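Local structure of Lin1840 protein (Listeria innocua serovar 6a, 4ZOC) at residues V266-W271 and V298-M303; V459-L464 and P499-L504; S605-K610 and G638-Q643. The protein probably hydrolyses terminal, non-reducing beta-D-glucosyl residues to release beta-D-glucose, as a beta-glucosidase involved in beta-1,2-glucan metabolism. The protein carries 2 engineered substitutions. All coordinates share one frame; numbering follows the deposited sequence. Where two conformers were deposited one is given.

Interaction 1: V266-W271 and V298-M303. Engineered in segment 266-271: Ala270 (natural residue Asp). With BGC (beta-D-glucopyranose), chain G.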
loop_
_atom_site.group_PDB
_atom_site.type_symbol
_atom_site.label_atom_id
_atom_site.label_comp_id
_atom_site.label_asym_id
_atom_site.label_seq_id
_atom_site.Cartn_x
_atom_site.Cartn_y
_atom_site.Cartn_z
ATOM N N VAL A 266 -15.535 -27.455 -9.268
ATOM C CA VAL A 266 -16.528 -26.564 -8.728
ATOM C C VAL A 266 -15.797 -25.265 -8.317
ATOM O O VAL A 266 -14.839 -25.318 -7.576
ATOM C CB VAL A 266 -17.298 -27.209 -7.573
ATOM C CG1 VAL A 266 -18.172 -26.188 -6.815
ATOM C CG2 VAL A 266 -18.146 -28.396 -8.115
ATOM N N LEU A 267 -16.287 -24.129 -8.826
ATOM C CA LEU A 267 -15.905 -22.806 -8.300
ATOM C C LEU A 267 -17.055 -22.383 -7.359
ATOM O O LEU A 267 -18.250 -22.235 -7.797
ATOM C CB LEU A 267 -15.640 -21.829 -9.464
ATOM C CG LEU A 267 -15.255 -20.393 -9.079
ATOM C CD1 LEU A 267 -13.938 -20.371 -8.285
ATOM C CD2 LEU A 267 -15.201 -19.510 -10.267
ATOM N N ILE A 268 -16.764 -22.276 -6.059
ATOM C CA ILE A 268 -17.740 -21.873 -5.027
ATOM C C ILE A 268 -17.446 -20.442 -4.613
ATOM O O ILE A 268 -16.276 -20.012 -4.552
ATOM C CB ILE A 268 -17.658 -22.873 -3.771
ATOM C CG1 ILE A 268 -18.771 -22.548 -2.743
ATOM C CG2 ILE A 268 -16.265 -22.855 -3.131
ATOM C CD1 ILE A 268 -18.757 -23.469 -1.468
ATOM N N SER A 269 -18.488 -19.678 -4.381
ATOM C CA SER A 269 -18.337 -18.352 -3.843
ATOM C C SER A 269 -17.874 -18.368 -2.437
ATOM O O SER A 269 -18.231 -19.253 -1.664
ATOM C CB SER A 269 -19.651 -17.545 -3.947
ATOM O OG SER A 269 -20.613 -17.848 -2.917
ATOM N N ALA A 270 -17.093 -17.348 -2.051
ATOM C CA ALA A 270 -16.971 -17.021 -0.652
ATOM C C ALA A 270 -18.376 -16.659 -0.100
ATOM O O ALA A 270 -19.345 -16.405 -0.902
ATOM C CB ALA A 270 -15.950 -15.915 -0.446
ATOM N N TRP A 271 -18.530 -16.585 1.243
ATOM C CA TRP A 271 -19.830 -16.394 1.842
ATOM C C TRP A 271 -20.490 -15.089 1.411
ATOM O O TRP A 271 -19.979 -14.029 1.655
ATOM C CB TRP A 271 -19.769 -16.452 3.339
ATOM C CG TRP A 271 -21.102 -16.365 4.080
ATOM C CD1 TRP A 271 -21.944 -15.302 4.123
ATOM C CD2 TRP A 271 -21.691 -17.367 4.910
ATOM N NE1 TRP A 271 -23.002 -15.552 4.935
ATOM C CE2 TRP A 271 -22.867 -16.815 5.449
ATOM C CE3 TRP A 271 -21.272 -18.609 5.359
ATOM C CZ2 TRP A 271 -23.687 -17.517 6.343
ATOM C CZ3 TRP A 271 -22.104 -19.325 6.202
ATOM C CH2 TRP A 271 -23.269 -18.763 6.720
ATOM N N VAL A 298 -19.103 -19.291 -11.661
ATOM C CA VAL A 298 -19.316 -19.615 -10.250
ATOM C C VAL A 298 -20.422 -20.674 -10.251
ATOM O O VAL A 298 -21.504 -20.415 -10.732
ATOM C CB VAL A 298 -19.745 -18.383 -9.410
ATOM C CG1 VAL A 298 -20.094 -18.823 -8.006
ATOM C CG2 VAL A 298 -18.635 -17.345 -9.346
ATOM N N ASP A 299 -20.107 -21.837 -9.716
ATOM C CA ASP A 299 -21.018 -22.973 -9.727
ATOM C C ASP A 299 -21.931 -23.065 -8.554
ATOM O O ASP A 299 -22.953 -23.747 -8.627
ATOM C CB ASP A 299 -20.240 -24.249 -9.839
ATOM C CG ASP A 299 -19.365 -24.265 -11.082
ATOM O OD1 ASP A 299 -19.830 -23.780 -12.159
ATOM O OD2 ASP A 299 -18.269 -24.842 -10.999
ATOM N N LEU A 300 -21.530 -22.460 -7.433
ATOM C CA LEU A 300 -22.180 -22.751 -6.120
ATOM C C LEU A 300 -22.178 -21.506 -5.288
ATOM O O LEU A 300 -21.087 -21.000 -4.977
ATOM C CB LEU A 300 -21.414 -23.908 -5.448
ATOM C CG LEU A 300 -21.988 -24.460 -4.139
ATOM C CD1 LEU A 300 -23.491 -24.826 -4.222
ATOM C CD2 LEU A 300 -21.089 -25.589 -3.596
ATOM N N GLU A 301 -23.369 -21.013 -4.974
ATOM C CA GLU A 301 -23.600 -19.781 -4.251
ATOM C C GLU A 301 -23.725 -20.081 -2.771
ATOM O O GLU A 301 -24.636 -20.793 -2.342
ATOM C CB GLU A 301 -24.851 -19.076 -4.761
ATOM C CG GLU A 301 -25.152 -17.768 -4.020
ATOM C CD GLU A 301 -26.143 -16.923 -4.668
ATOM O OE1 GLU A 301 -26.780 -17.401 -5.629
ATOM O OE2 GLU A 301 -26.339 -15.776 -4.172
ATOM N N MET A 302 -22.749 -19.568 -2.009
ATOM C CA MET A 302 -22.693 -19.887 -0.611
ATOM C C MET A 302 -23.612 -18.961 0.219
ATOM O O MET A 302 -23.285 -17.783 0.486
ATOM C CB MET A 302 -21.244 -19.736 -0.115
ATOM C CG MET A 302 -21.102 -20.064 1.361
ATOM S SD MET A 302 -19.437 -19.909 2.068
ATOM C CE MET A 302 -18.512 -21.164 1.173
ATOM N N MET A 303 -24.801 -19.477 0.604
ATOM C CA MET A 303 -25.695 -18.787 1.614
ATOM C C MET A 303 -26.326 -17.461 1.250
ATOM O O MET A 303 -26.792 -16.707 2.068
ATOM C CB MET A 303 -24.993 -18.732 2.944
ATOM C CG MET A 303 -25.186 -20.035 3.723
ATOM S SD MET A 303 -26.946 -20.365 4.145
ATOM C CE MET A 303 -27.211 -19.157 5.445
HETATM C C2 BGC G . -20.716 -14.796 8.612
HETATM C C3 BGC G . -20.028 -14.249 7.315
HETATM C C4 BGC G . -18.553 -14.767 7.142
HETATM C C5 BGC G . -18.608 -16.302 7.310
HETATM C C6 BGC G . -17.224 -16.844 7.149
HETATM C C1 BGC G . -20.664 -16.280 8.555
HETATM O O1 BGC G . -21.361 -16.856 9.686
HETATM O O2 BGC G . -22.070 -14.367 8.712
HETATM O O3 BGC G . -20.081 -12.807 7.320
HETATM O O4 BGC G . -17.916 -14.322 5.885
HETATM O O5 BGC G . -19.305 -16.693 8.539
HETATM O O6 BGC G . -16.449 -16.373 8.248
#
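Met302 runs along the joint between the two segments, and its side chain touches 266-271 at every atom. Its CB packs 3.4 Å from Ser269 OG, and CG stays anti to the backbone N and passes Trp271 CA. SD comes 3.5 Å from Trp271 N and lies oblique to the indole, a Met-aromatic contact. A turn about the last torsion (chi3 -64°) then folds CE back against Ile268, 3.5 Å from its CD1. Near Met302 CB, Ser269 OG accepts a nearly straight bond from Met302 N (2.9 Å) and donates to the O of the engineered Ala270, so the hydroxyl ties both backbones together. Ser269 N in turn donates to Leu300 O at 3.0 Å, nearly along the C=O axis, beside the single bridge of Ile268 with Leu300. At the other end, Asp299 OD2 receives Leu267 N from above the carboxylate plane, while Arg258 and Arg331 form salt bridges with the same carboxylate. Trp271 is sandwiched: Met303 CB sits over one face of the indole, 3.9 Å from the six-membered ring centroid, and glucose C1 covers the opposite face. Glu473 of this chain and Arg572 of the second subunit also hydrogen-bond it. Strands 266-268 and 301-302 meet here as the seventh and eighth of the TIM barrel, closing it and placing a sugar-stacking tryptophan just beyond the seventh strand, in the glucose pocket.

Interaction 2: V459-L464 and P499-L504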
loop_
_atom_site.group_PDB
_atom_site.type_symbol
_atom_site.label_atom_id
_atom_site.label_comp_id
_atom_site.label_asym_id
_atom_site.label_seq_id
_atom_site.Cartn_x
_atom_site.Cartn_y
_atom_site.Cartn_z
ATOM N N VAL A 459 13.812 -17.427 37.467
ATOM C CA VAL A 459 13.653 -16.939 36.072
ATOM C C VAL A 459 12.167 -16.679 35.861
ATOM O O VAL A 459 11.265 -17.259 36.557
ATOM C CB VAL A 459 14.132 -17.960 35.024
ATOM C CG1 VAL A 459 15.599 -18.307 35.240
ATOM C CG2 VAL A 459 13.314 -19.206 35.120
ATOM N N VAL A 460 11.872 -15.805 34.900
ATOM C CA VAL A 460 10.527 -15.406 34.650
ATOM C C VAL A 460 10.204 -15.851 33.263
ATOM O O VAL A 460 10.974 -15.636 32.341
ATOM C CB VAL A 460 10.357 -13.904 34.714
ATOM C CG1 VAL A 460 8.918 -13.461 34.502
ATOM C CG2 VAL A 460 10.937 -13.336 36.024
ATOM N N VAL A 461 9.107 -16.565 33.147
ATOM C CA VAL A 461 8.515 -16.862 31.859
ATOM C C VAL A 461 7.314 -15.880 31.778
ATOM O O VAL A 461 6.265 -16.067 32.487
ATOM C CB VAL A 461 8.036 -18.346 31.739
ATOM C CG1 VAL A 461 7.256 -18.534 30.414
ATOM C CG2 VAL A 461 9.111 -19.368 31.767
ATOM N N LEU A 462 7.414 -14.885 30.869
ATOM C CA LEU A 462 6.470 -13.798 30.747
ATOM C C LEU A 462 5.653 -14.187 29.525
ATOM O O LEU A 462 6.135 -14.146 28.395
ATOM C CB LEU A 462 7.195 -12.496 30.510
ATOM C CG LEU A 462 6.304 -11.284 30.254
ATOM C CD1 LEU A 462 5.197 -11.059 31.303
ATOM C CD2 LEU A 462 7.135 -9.991 30.208
ATOM N N ALA A 463 4.435 -14.608 29.757
ATOM C CA ALA A 463 3.589 -15.132 28.680
ATOM C C ALA A 463 2.625 -14.063 28.226
ATOM O O ALA A 463 1.614 -13.710 28.945
ATOM C CB ALA A 463 2.856 -16.419 29.159
ATOM N N LEU A 464 2.917 -13.523 27.051
ATOM C CA LEU A 464 2.154 -12.436 26.445
ATOM C C LEU A 464 1.419 -12.850 25.201
ATOM O O LEU A 464 1.794 -13.796 24.497
ATOM C CB LEU A 464 3.095 -11.305 26.010
ATOM C CG LEU A 464 4.017 -10.756 27.125
ATOM C CD1 LEU A 464 4.941 -9.679 26.532
ATOM C CD2 LEU A 464 3.176 -10.230 28.248
ATOM N N PRO A 499 16.285 -13.071 35.128
ATOM C CA PRO A 499 16.231 -13.266 33.640
ATOM C C PRO A 499 14.825 -13.575 33.192
ATOM O O PRO A 499 14.055 -14.246 33.920
ATOM C CB PRO A 499 17.129 -14.464 33.373
ATOM C CG PRO A 499 17.923 -14.691 34.673
ATOM C CD PRO A 499 17.226 -14.003 35.804
ATOM N N VAL A 500 14.476 -13.031 32.039
ATOM C CA VAL A 500 13.107 -13.133 31.514
ATOM C C VAL A 500 13.119 -13.806 30.141
ATOM O O VAL A 500 13.874 -13.384 29.243
ATOM C CB VAL A 500 12.534 -11.757 31.367
ATOM C CG1 VAL A 500 11.129 -11.801 30.743
ATOM C CG2 VAL A 500 12.558 -10.972 32.652
ATOM N N VAL A 501 12.311 -14.860 29.965
ATOM C CA VAL A 501 11.958 -15.365 28.644
ATOM C C VAL A 501 10.509 -14.930 28.366
ATOM O O VAL A 501 9.586 -15.155 29.172
ATOM C CB VAL A 501 12.189 -16.866 28.434
ATOM C CG1 VAL A 501 11.624 -17.717 29.511
ATOM C CG2 VAL A 501 11.641 -17.311 27.086
ATOM N N ILE A 502 10.290 -14.284 27.232
ATOM C CA ILE A 502 8.941 -13.934 26.795
ATOM C C ILE A 502 8.459 -15.039 25.837
ATOM O O ILE A 502 9.153 -15.391 24.825
ATOM C CB ILE A 502 8.864 -12.543 26.116
ATOM C CG1 ILE A 502 8.959 -11.439 27.162
ATOM C CG2 ILE A 502 7.491 -12.328 25.414
ATOM C CD1 ILE A 502 9.154 -9.990 26.658
ATOM N N THR A 503 7.303 -15.615 26.139
ATOM C CA THR A 503 6.727 -16.620 25.254
ATOM C C THR A 503 5.532 -15.902 24.676
ATOM O O THR A 503 4.639 -15.584 25.368
ATOM C CB THR A 503 6.273 -17.906 26.029
ATOM O OG1 THR A 503 5.513 -17.506 27.137
ATOM C CG2 THR A 503 7.420 -18.668 26.596
ATOM N N LEU A 504 5.579 -15.600 23.373
ATOM C CA LEU A 504 4.595 -14.822 22.692
ATOM C C LEU A 504 3.625 -15.666 21.887
ATOM O O LEU A 504 4.015 -16.518 21.108
ATOM C CB LEU A 504 5.289 -13.771 21.790
ATOM C CG LEU A 504 4.389 -12.766 21.040
ATOM C CD1 LEU A 504 3.742 -11.786 21.979
ATOM C CD2 LEU A 504 5.276 -11.993 20.044
#
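Strands 459-464 and 500-504 run parallel in unbroken register, Val460 beside Val500 through Leu464 beside Leu504, with their short axes at 24° to each other. Five backbone bonds alternate in direction across the gap. Leu462 is held on both sides, its N donating to Val501 O (2.8 Å, N-H...O angle 173°) and its O receiving Thr503 N from above the carbonyl plane. The bond from Leu464 N to Thr503 O is the longest of the five, at 3.2 Å.

On the face carrying Val460, Leu462, Leu464, Val500, Ile502 and Leu504, branched side chains interlock along the pair. Leu462 and Ile502 lie side by side and point the same way, with Leu462 CD2 3.8 Å from Ile502 CG1. The two branches of Ile502 are shared out: CG1, anti to the carbonyl carbon, meets Leu462, whereas CG2, anti to the backbone N, faces Leu464 CD1 at 3.8 Å. Val500 CG1 reaches Leu462 CB, while the tip of Leu504 turns back so that CD1 approaches Leu464 CB. Helix 484-494 covers this face, with Leu489 against Leu462 and Val493 against Val460 and Val500.

On the other face, with Val461, Ala463, Val501 and Thr503, Val461 CG2 lies alongside Val501 CG1, which occupies the crowded position between backbone N and carbonyl carbon, and Val461 CG1 crosses to Thr503 CG2 at 3.8 Å. Thr503 OG1 takes the same crowded position (chi1 49°), 3.5 Å from Ala463 CB; this buried hydroxyl has no polar partner in the model. Adjoining strands 393-397 and 521-524 place the pair in the middle of the sheet. Strand 459-465, helix 484-494 and strand 500-505 form a beta-alpha-beta unit of the alpha/beta C-terminal domain of family 3 glycoside hydrolases.

Interaction 3: S605-K610 and G638-Q643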
loop_
_atom_site.group_PDB
_atom_site.type_symbol
_atom_site.label_atom_id
_atom_site.label_comp_id
_atom_site.label_asym_id
_atom_site.label_seq_id
_atom_site.Cartn_x
_atom_site.Cartn_y
_atom_site.Cartn_z
ATOM N N SER A 605 21.587 -25.178 18.841
ATOM C CA SER A 605 22.712 -25.766 18.202
ATOM C C SER A 605 23.447 -24.678 17.360
ATOM O O SER A 605 23.015 -23.510 17.238
ATOM C CB SER A 605 22.235 -26.866 17.260
ATOM O OG SER A 605 21.436 -27.834 17.842
ATOM N N GLU A 606 24.538 -25.082 16.762
ATOM C CA GLU A 606 25.314 -24.229 15.839
ATOM C C GLU A 606 25.658 -25.073 14.613
ATOM O O GLU A 606 25.977 -26.252 14.723
ATOM C CB GLU A 606 26.616 -23.889 16.510
ATOM C CG GLU A 606 26.876 -22.596 17.186
ATOM C CD GLU A 606 28.410 -22.359 17.173
ATOM O OE1 GLU A 606 29.122 -23.124 17.825
ATOM O OE2 GLU A 606 28.964 -21.468 16.462
ATOM N N PHE A 607 25.601 -24.484 13.437
ATOM C CA PHE A 607 25.788 -25.250 12.206
ATOM C C PHE A 607 26.789 -24.590 11.326
ATOM O O PHE A 607 27.033 -23.438 11.428
ATOM C CB PHE A 607 24.486 -25.332 11.423
ATOM C CG PHE A 607 23.343 -25.937 12.217
ATOM C CD1 PHE A 607 23.141 -27.331 12.258
ATOM C CD2 PHE A 607 22.472 -25.121 12.895
ATOM C CE1 PHE A 607 22.140 -27.890 13.001
ATOM C CE2 PHE A 607 21.465 -25.679 13.687
ATOM C CZ PHE A 607 21.276 -27.049 13.684
ATOM N N GLU A 608 27.383 -25.382 10.438
ATOM C CA GLU A 608 28.284 -24.861 9.432
ATOM C C GLU A 608 27.845 -25.374 8.095
ATOM O O GLU A 608 27.524 -26.566 7.968
ATOM C CB GLU A 608 29.683 -25.331 9.721
ATOM C CG GLU A 608 30.606 -24.236 10.213
ATOM C CD GLU A 608 32.050 -24.693 10.153
ATOM O OE1 GLU A 608 32.888 -23.959 9.579
ATOM O OE2 GLU A 608 32.317 -25.820 10.644
ATOM N N LEU A 609 27.801 -24.495 7.105
ATOM C CA LEU A 609 27.350 -24.901 5.782
ATOM C C LEU A 609 28.472 -24.668 4.784
ATOM O O LEU A 609 29.115 -23.653 4.836
ATOM C CB LEU A 609 26.129 -24.061 5.347
ATOM C CG LEU A 609 24.793 -24.446 5.919
ATOM C CD1 LEU A 609 24.676 -24.118 7.409
ATOM C CD2 LEU A 609 23.731 -23.822 5.042
ATOM N N LYS A 610 28.641 -25.566 3.834
ATOM C CA LYS A 610 29.563 -25.427 2.728
ATOM C C LYS A 610 28.847 -25.809 1.434
ATOM O O LYS A 610 28.318 -26.893 1.325
ATOM C CB LYS A 610 30.785 -26.375 2.948
ATOM C CG LYS A 610 31.808 -26.429 1.822
ATOM C CD LYS A 610 32.865 -25.327 1.988
ATOM C CE LYS A 610 33.634 -25.045 0.712
ATOM N NZ LYS A 610 34.500 -23.857 0.936
ATOM N N GLY A 638 19.906 -30.802 16.590
ATOM C CA GLY A 638 18.978 -29.780 16.167
ATOM C C GLY A 638 18.747 -29.825 14.717
ATOM O O GLY A 638 19.395 -30.612 14.001
ATOM N N LYS A 639 17.784 -29.020 14.278
ATOM C CA LYS A 639 17.453 -28.856 12.892
ATOM C C LYS A 639 17.759 -27.435 12.383
ATOM O O LYS A 639 17.554 -26.434 13.062
ATOM C CB LYS A 639 15.946 -29.149 12.696
ATOM C CG LYS A 639 15.590 -30.605 12.916
ATOM C CD LYS A 639 14.129 -30.789 13.186
ATOM C CE LYS A 639 13.841 -32.216 13.582
ATOM N NZ LYS A 639 12.377 -32.298 13.564
ATOM N N GLU A 640 18.248 -27.358 11.161
ATOM C CA GLU A 640 18.541 -26.105 10.514
ATOM C C GLU A 640 17.768 -26.098 9.196
ATOM O O GLU A 640 17.532 -27.153 8.568
ATOM C CB GLU A 640 20.061 -26.012 10.212
ATOM C CG GLU A 640 20.522 -24.714 9.539
ATOM C CD GLU A 640 20.152 -23.459 10.334
ATOM O OE1 GLU A 640 20.973 -22.854 11.065
ATOM O OE2 GLU A 640 18.960 -23.069 10.234
ATOM N N VAL A 641 17.375 -24.913 8.749
ATOM C CA VAL A 641 16.655 -24.747 7.446
ATOM C C VAL A 641 17.616 -24.141 6.475
ATOM O O VAL A 641 17.885 -22.929 6.510
ATOM C CB VAL A 641 15.321 -23.923 7.571
ATOM C CG1 VAL A 641 14.613 -23.792 6.206
ATOM C CG2 VAL A 641 14.415 -24.585 8.545
ATOM N N ILE A 642 18.117 -24.996 5.557
ATOM C CA ILE A 642 18.979 -24.509 4.452
ATOM C C ILE A 642 18.037 -23.853 3.436
ATOM O O ILE A 642 17.025 -24.450 3.077
ATOM C CB ILE A 642 19.754 -25.621 3.771
ATOM C CG1 ILE A 642 20.627 -26.355 4.811
ATOM C CG2 ILE A 642 20.475 -25.076 2.567
ATOM C CD1 ILE A 642 21.287 -27.673 4.362
ATOM N N GLN A 643 18.353 -22.622 3.043
ATOM C CA GLN A 643 17.581 -21.815 2.081
ATOM C C GLN A 643 18.443 -21.459 0.891
ATOM O O GLN A 643 19.586 -21.027 1.080
ATOM C CB GLN A 643 17.059 -20.527 2.744
ATOM C CG GLN A 643 16.200 -20.840 3.963
ATOM C CD GLN A 643 16.131 -19.770 4.983
ATOM O OE1 GLN A 643 15.960 -18.593 4.680
ATOM N NE2 GLN A 643 16.206 -20.167 6.208
#
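Phe607 carries most of this contact, reaching from strand 607-610 to strand 638-643; the axes of these two short strand segments pass 9.3 Å apart. Phe607 CG is anti to the carbonyl carbon (chi1 -57°), which swings the ring toward the partner strand. Glu640 CB then stands almost on the ring normal, 3.6 Å from the Phe607 centroid, in a CH-pi contact. At the rim of the same ring, close to its plane, lies the backbone carbon of Gly638, 3.9 Å from Phe607 CZ.

Glu640 leaves the backbone with CG anti to N and then bends at the second torsion (chi2 56°), so the chain crosses the face from CB over the centre and carries the acid out past the CD2 edge. The carboxylate and ring planes are 61° apart, and OE1 approaches Phe607 CD2 at 3.3 Å. OE2 turns the other way: through its anti lone pair it accepts Val641 N at 2.8 Å, and it also forms a salt bridge with Lys549. These two partners help to fix the rotation of the carboxylate beside the ring.

Ser605 OG, placed beside its own backbone N, comes 3.6 Å from Gly638 CA, an approach made over a residue without a side chain; its main hydrogen-bond partner is Ile636 O. Further along, Leu609 and Ile642 slide past each other in opposite directions, with Leu609 CD2 4.0 Å from Ile642 CG1. Ile630, on strand 624-632, touches Leu609, Glu640 and Ile642.

The two strands belong to different sheets, packed face to face as in the beta sandwich of a fibronectin type III-like domain. Their segments are therefore joined by van der Waals packing and a CH-pi contact, with no polar bond between them, while the buried acid has its charge met by Lys549, which probably keeps Glu640 ionised.

In the fold
The three contacts follow one another along the chain and lie in turn in the TIM barrel, the alpha/beta domain and the C-terminal beta sandwich. Only interaction 1 reaches the glucose pocket, through Trp271. Its centre lies about 45 Å from those of interactions 2 and 3, which sit on the other side of the chain's centre, and the nearest atoms are about 29 and 32 Å away. Interactions 2 and 3 are closer neighbours, with centres about 26 Å and nearest atoms about 15 Å apart, yet they do not touch. Strand 638-648, which opens in interaction 3, ends at Asp648, a ligand of the magnesium ion together with Thr650.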